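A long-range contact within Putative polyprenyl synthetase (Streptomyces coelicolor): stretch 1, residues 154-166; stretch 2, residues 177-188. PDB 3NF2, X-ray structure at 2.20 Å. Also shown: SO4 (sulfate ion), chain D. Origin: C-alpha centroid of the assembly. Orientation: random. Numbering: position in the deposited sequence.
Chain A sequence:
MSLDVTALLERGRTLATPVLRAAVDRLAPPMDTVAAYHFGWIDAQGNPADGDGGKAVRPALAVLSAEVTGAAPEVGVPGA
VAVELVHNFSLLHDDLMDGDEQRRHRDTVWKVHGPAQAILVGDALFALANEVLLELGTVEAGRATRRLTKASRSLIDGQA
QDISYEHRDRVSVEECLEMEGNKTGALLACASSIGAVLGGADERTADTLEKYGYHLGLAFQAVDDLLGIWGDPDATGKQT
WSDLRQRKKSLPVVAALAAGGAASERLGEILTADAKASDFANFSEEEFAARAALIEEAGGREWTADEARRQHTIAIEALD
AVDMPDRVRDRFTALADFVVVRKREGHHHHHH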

# COMPACT_ATOMS: atom_id res chain seq x y z
N SER A 154 -8.70 -4.51 -6.86
CA SER A 154 -8.79 -4.89 -8.25
C SER A 154 -7.54 -4.58 -9.05
O SER A 154 -7.07 -5.44 -9.78
CB SER A 154 -10.01 -4.24 -8.90
OG SER A 154 -11.19 -4.91 -8.49
N LEU A 155 -7.01 -3.37 -8.92
CA LEU A 155 -5.75 -2.98 -9.56
C LEU A 155 -4.58 -3.87 -9.13
O LEU A 155 -3.69 -4.18 -9.93
CB LEU A 155 -5.40 -1.54 -9.18
CG LEU A 155 -6.12 -0.37 -9.86
CD1 LEU A 155 -6.00 0.86 -8.98
CD2 LEU A 155 -5.50 -0.10 -11.23
N ILE A 156 -4.56 -4.25 -7.85
CA ILE A 156 -3.56 -5.17 -7.32
C ILE A 156 -3.73 -6.54 -7.99
O ILE A 156 -2.73 -7.14 -8.44
CB ILE A 156 -3.63 -5.26 -5.76
CG1 ILE A 156 -3.20 -3.93 -5.13
CG2 ILE A 156 -2.76 -6.38 -5.24
CD1 ILE A 156 -3.82 -3.68 -3.76
N ASP A 157 -4.98 -7.00 -8.11
CA ASP A 157 -5.33 -8.24 -8.82
C ASP A 157 -4.84 -8.21 -10.26
O ASP A 157 -4.28 -9.20 -10.74
CB ASP A 157 -6.84 -8.49 -8.85
CG ASP A 157 -7.39 -8.97 -7.53
OD1 ASP A 157 -8.64 -9.05 -7.41
OD2 ASP A 157 -6.59 -9.26 -6.61
N GLY A 158 -5.05 -7.08 -10.93
CA GLY A 158 -4.67 -6.92 -12.32
C GLY A 158 -3.17 -7.03 -12.52
O GLY A 158 -2.71 -7.66 -13.46
N GLN A 159 -2.44 -6.40 -11.60
CA GLN A 159 -0.99 -6.52 -11.54
C GLN A 159 -0.50 -7.94 -11.22
O GLN A 159 0.49 -8.39 -11.81
CB GLN A 159 -0.43 -5.49 -10.55
CG GLN A 159 1.09 -5.43 -10.50
CD GLN A 159 1.73 -5.03 -11.82
OE1 GLN A 159 1.07 -4.44 -12.69
NE2 GLN A 159 3.02 -5.34 -11.97
N ALA A 160 -1.20 -8.65 -10.33
CA ALA A 160 -0.90 -10.07 -10.07
C ALA A 160 -1.08 -10.90 -11.32
O ALA A 160 -0.25 -11.76 -11.63
CB ALA A 160 -1.79 -10.62 -8.94
N GLN A 161 -2.17 -10.64 -12.04
CA GLN A 161 -2.41 -11.27 -13.33
C GLN A 161 -1.28 -10.96 -14.31
O GLN A 161 -0.78 -11.87 -14.98
CB GLN A 161 -3.79 -10.86 -13.87
CG GLN A 161 -4.94 -11.58 -13.15
CD GLN A 161 -6.28 -10.83 -13.14
OE1 GLN A 161 -6.46 -9.79 -13.77
NE2 GLN A 161 -7.24 -11.39 -12.40
N ASP A 162 -0.86 -9.71 -14.37
CA ASP A 162 0.23 -9.30 -15.26
C ASP A 162 1.50 -10.11 -14.99
O ASP A 162 2.03 -10.74 -15.90
CB ASP A 162 0.50 -7.80 -15.15
CG ASP A 162 1.41 -7.30 -16.25
OD1 ASP A 162 0.89 -6.66 -17.18
OD2 ASP A 162 2.63 -7.55 -16.20
N ILE A 163 1.94 -10.11 -13.73
CA ILE A 163 3.07 -10.92 -13.28
C ILE A 163 2.88 -12.44 -13.56
O ILE A 163 3.80 -13.11 -14.03
CB ILE A 163 3.38 -10.66 -11.77
CG1 ILE A 163 3.73 -9.19 -11.55
CG2 ILE A 163 4.52 -11.55 -11.27
CD1 ILE A 163 3.75 -8.77 -10.10
N SER A 164 1.68 -12.95 -13.31
CA SER A 164 1.34 -14.35 -13.53
C SER A 164 1.42 -14.79 -14.99
O SER A 164 1.63 -15.97 -15.27
CB SER A 164 -0.06 -14.64 -12.99
OG SER A 164 -0.36 -16.01 -13.02
N TYR A 165 1.27 -13.84 -15.92
CA TYR A 165 1.31 -14.15 -17.36
C TYR A 165 2.60 -13.74 -18.06
O TYR A 165 2.75 -13.98 -19.26
CB TYR A 165 0.12 -13.51 -18.11
CG TYR A 165 -1.27 -13.81 -17.57
CD1 TYR A 165 -1.61 -15.08 -17.11
CD2 TYR A 165 -2.26 -12.83 -17.58
CE1 TYR A 165 -2.89 -15.36 -16.63
CE2 TYR A 165 -3.54 -13.09 -17.10
CZ TYR A 165 -3.85 -14.35 -16.62
OH TYR A 165 -5.13 -14.60 -16.15
N GLU A 166 3.53 -13.14 -17.33
CA GLU A 166 4.69 -12.48 -17.95
C GLU A 166 5.67 -13.39 -18.73
O GLU A 166 6.42 -12.91 -19.57
CB GLU A 166 5.44 -11.60 -16.94
CG GLU A 166 6.34 -12.34 -15.95
CD GLU A 166 6.81 -11.46 -14.79
OE1 GLU A 166 7.53 -11.98 -13.90
OE2 GLU A 166 6.47 -10.25 -14.76
N LEU A 177 -9.10 -9.76 -20.99
CA LEU A 177 -10.27 -8.94 -20.68
C LEU A 177 -10.41 -8.71 -19.20
O LEU A 177 -10.58 -7.56 -18.77
CB LEU A 177 -11.56 -9.56 -21.24
CG LEU A 177 -11.82 -9.43 -22.74
CD1 LEU A 177 -13.11 -10.15 -23.14
CD2 LEU A 177 -11.85 -7.97 -23.18
N GLU A 178 -10.32 -9.78 -18.41
CA GLU A 178 -10.44 -9.60 -16.96
C GLU A 178 -9.25 -8.85 -16.36
O GLU A 178 -9.43 -8.09 -15.41
CB GLU A 178 -10.75 -10.92 -16.23
CG GLU A 178 -9.60 -11.87 -16.06
CD GLU A 178 -9.74 -12.78 -14.84
OE1 GLU A 178 -9.42 -13.98 -14.96
OE2 GLU A 178 -10.16 -12.30 -13.76
N MET A 179 -8.06 -9.02 -16.94
CA MET A 179 -6.89 -8.23 -16.54
C MET A 179 -7.09 -6.75 -16.85
O MET A 179 -6.82 -5.88 -16.01
CB MET A 179 -5.62 -8.75 -17.22
CG MET A 179 -4.36 -7.95 -16.89
SD MET A 179 -2.82 -8.81 -17.32
CE MET A 179 -2.55 -8.19 -18.98
N GLU A 180 -7.56 -6.45 -18.05
CA GLU A 180 -7.76 -5.06 -18.45
C GLU A 180 -8.89 -4.40 -17.68
O GLU A 180 -8.83 -3.21 -17.41
CB GLU A 180 -7.95 -4.95 -19.97
CG GLU A 180 -6.61 -5.13 -20.70
CD GLU A 180 -6.69 -4.86 -22.18
OE1 GLU A 180 -5.64 -4.96 -22.84
OE2 GLU A 180 -7.78 -4.53 -22.69
N GLY A 181 -9.89 -5.20 -17.30
CA GLY A 181 -10.97 -4.75 -16.43
C GLY A 181 -10.45 -4.40 -15.06
O GLY A 181 -10.88 -3.43 -14.45
N ASN A 182 -9.57 -5.22 -14.53
CA ASN A 182 -8.94 -4.91 -13.28
C ASN A 182 -8.03 -3.70 -13.35
O ASN A 182 -8.08 -2.85 -12.52
CB ASN A 182 -8.15 -6.11 -12.78
CG ASN A 182 -9.01 -7.14 -12.13
OD1 ASN A 182 -10.01 -6.85 -11.52
ND2 ASN A 182 -8.60 -8.36 -12.24
N LYS A 183 -7.21 -3.66 -14.37
CA LYS A 183 -6.25 -2.60 -14.56
C LYS A 183 -6.80 -1.25 -14.88
O LYS A 183 -6.30 -0.26 -14.44
CB LYS A 183 -5.24 -2.98 -15.63
CG LYS A 183 -4.14 -3.87 -15.21
CD LYS A 183 -3.05 -3.87 -16.24
CE LYS A 183 -2.13 -5.05 -16.12
NZ LYS A 183 -1.18 -5.17 -17.26
N THR A 184 -7.81 -1.20 -15.71
CA THR A 184 -8.28 0.08 -16.14
C THR A 184 -9.70 0.30 -15.77
O THR A 184 -10.06 1.33 -15.33
CB THR A 184 -8.10 0.24 -17.62
OG1 THR A 184 -6.71 0.16 -17.89
CG2 THR A 184 -8.56 1.56 -18.05
N GLY A 185 -10.50 -0.72 -15.95
CA GLY A 185 -11.90 -0.61 -15.69
C GLY A 185 -12.33 -0.32 -14.28
O GLY A 185 -13.20 0.46 -14.08
N ALA A 186 -11.71 -0.95 -13.32
CA ALA A 186 -12.09 -0.84 -11.95
C ALA A 186 -11.96 0.54 -11.39
O ALA A 186 -12.75 0.94 -10.60
CB ALA A 186 -11.32 -1.80 -11.14
N LEU A 187 -10.93 1.24 -11.78
CA LEU A 187 -10.68 2.59 -11.28
C LEU A 187 -11.55 3.65 -11.97
O LEU A 187 -11.89 4.68 -11.37
CB LEU A 187 -9.20 2.95 -11.41
CG LEU A 187 -8.81 4.25 -10.70
CD1 LEU A 187 -9.06 4.15 -9.20
CD2 LEU A 187 -7.38 4.63 -11.00
N LEU A 188 -11.90 3.41 -13.23
CA LEU A 188 -12.83 4.29 -13.93
C LEU A 188 -14.25 4.10 -13.42
O LEU A 188 -15.01 5.05 -13.34
CB LEU A 188 -12.74 4.11 -15.45
CG LEU A 188 -11.55 4.89 -16.04
CD1 LEU A 188 -11.08 4.34 -17.38
CD2 LEU A 188 -11.88 6.36 -16.17
S SO4 D . 1.22 -2.71 -17.95
O1 SO4 D . 0.77 -3.05 -16.60
O2 SO4 D . 1.08 -1.27 -18.16
O3 SO4 D . 2.62 -3.10 -18.11
O4 SO4 D . 0.40 -3.43 -18.93

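Two helices run antiparallel here, their directions 152° apart, and their axes close to 7.3 Å. That is a tight approach, and Gly158 marks where it is tightest in the backbone register: its CA lies 4.8 Å from the CA of Asn182. A side chain at this position would point toward the second helix, and an ideally placed CB would fall 3.0 Å from Asn182 CB and 3.1 Å from Lys183 CG, too near for comfortable packing. The first rule of the contact is therefore spatial: glycine on one helix makes room for the CB of a polar residue on the other, with Gly158 CA and Asn182 CB 3.6 Å apart.

Asn182 fills that room as a knob among Ser154, Asp157, Gly158 and Gln161. A polar knob packed against a helix brings an amide that can hydrogen-bond, and this one finds a partner in Gln161: Asn182 ND2 donates to Gln161 OE1 at 3.0 Å, with an N-H...acceptor angle of 155°. The two amides are complementary in one pairing only. Their nitrogens, Gln161 NE2 and Asn182 ND2, also come within 3.3 Å, but both are donors and no hydrogen bond joins them. Gln161 NE2 lies 3.3 Å from Glu178 OE2 as well, so a carboxylate oxygen stands near the amide's donor end while its carbonyl accepts from Asn182. Asn182 OD1 has a less polar neighbor across the contact, Ser154 CB at 3.7 Å; the Ser154 hydroxyl itself is satisfied elsewhere in the structure.

The one salt bridge across the contact is made by Lys183. Its CA-to-CB bond points away from the first helix, yet the long side chain, with chi2 through chi4 all t, reaches back so that NZ meets Asp162 OD1 at 2.6 Å in a hydrogen-bonded salt bridge. The same ammonium donates to the sulfate, NZ to O4 at 2.9 Å and NZ to O1 at 3.0 Å. The lysine thus serves three acceptors, one carboxylate oxygen and two oxygens of an anion that probably came from the crystallisation liquor.

No backbone hydrogen bond crosses the contact. Gly158 O already accepts from Asp162 N at 2.9 Å within its own helix, and its approach to Lys183 CE at 3.8 Å is packing. The second helix widens into a pi-type turn at 181-185, where Gly185 N makes a weak bond to Glu180 O at 3.3 Å and Ala186 N bonds to Gly181 O at 2.8 Å. With this shift of register, Asn182 O and Lys183 O have no backbone partner in the stretch; Leu155 CD2 lies 3.3 Å from Lys183 O but cannot satisfy it.

Apolar groups flank this polar middle. Met179 is the second knob, set among Gly158, Gln161, Asp162 and Tyr165; its SD meets the Tyr165 ring at the edge, 4.1 Å from CD2. Toward the other end, Ser154 CB packs on Ala186 CB at 3.6 Å, and Leu155 CD1 reaches Leu187 CD2 at 4.5 Å. A glycine sits at the closest CA pair, and directed polar pairs lie between the apolar contacts.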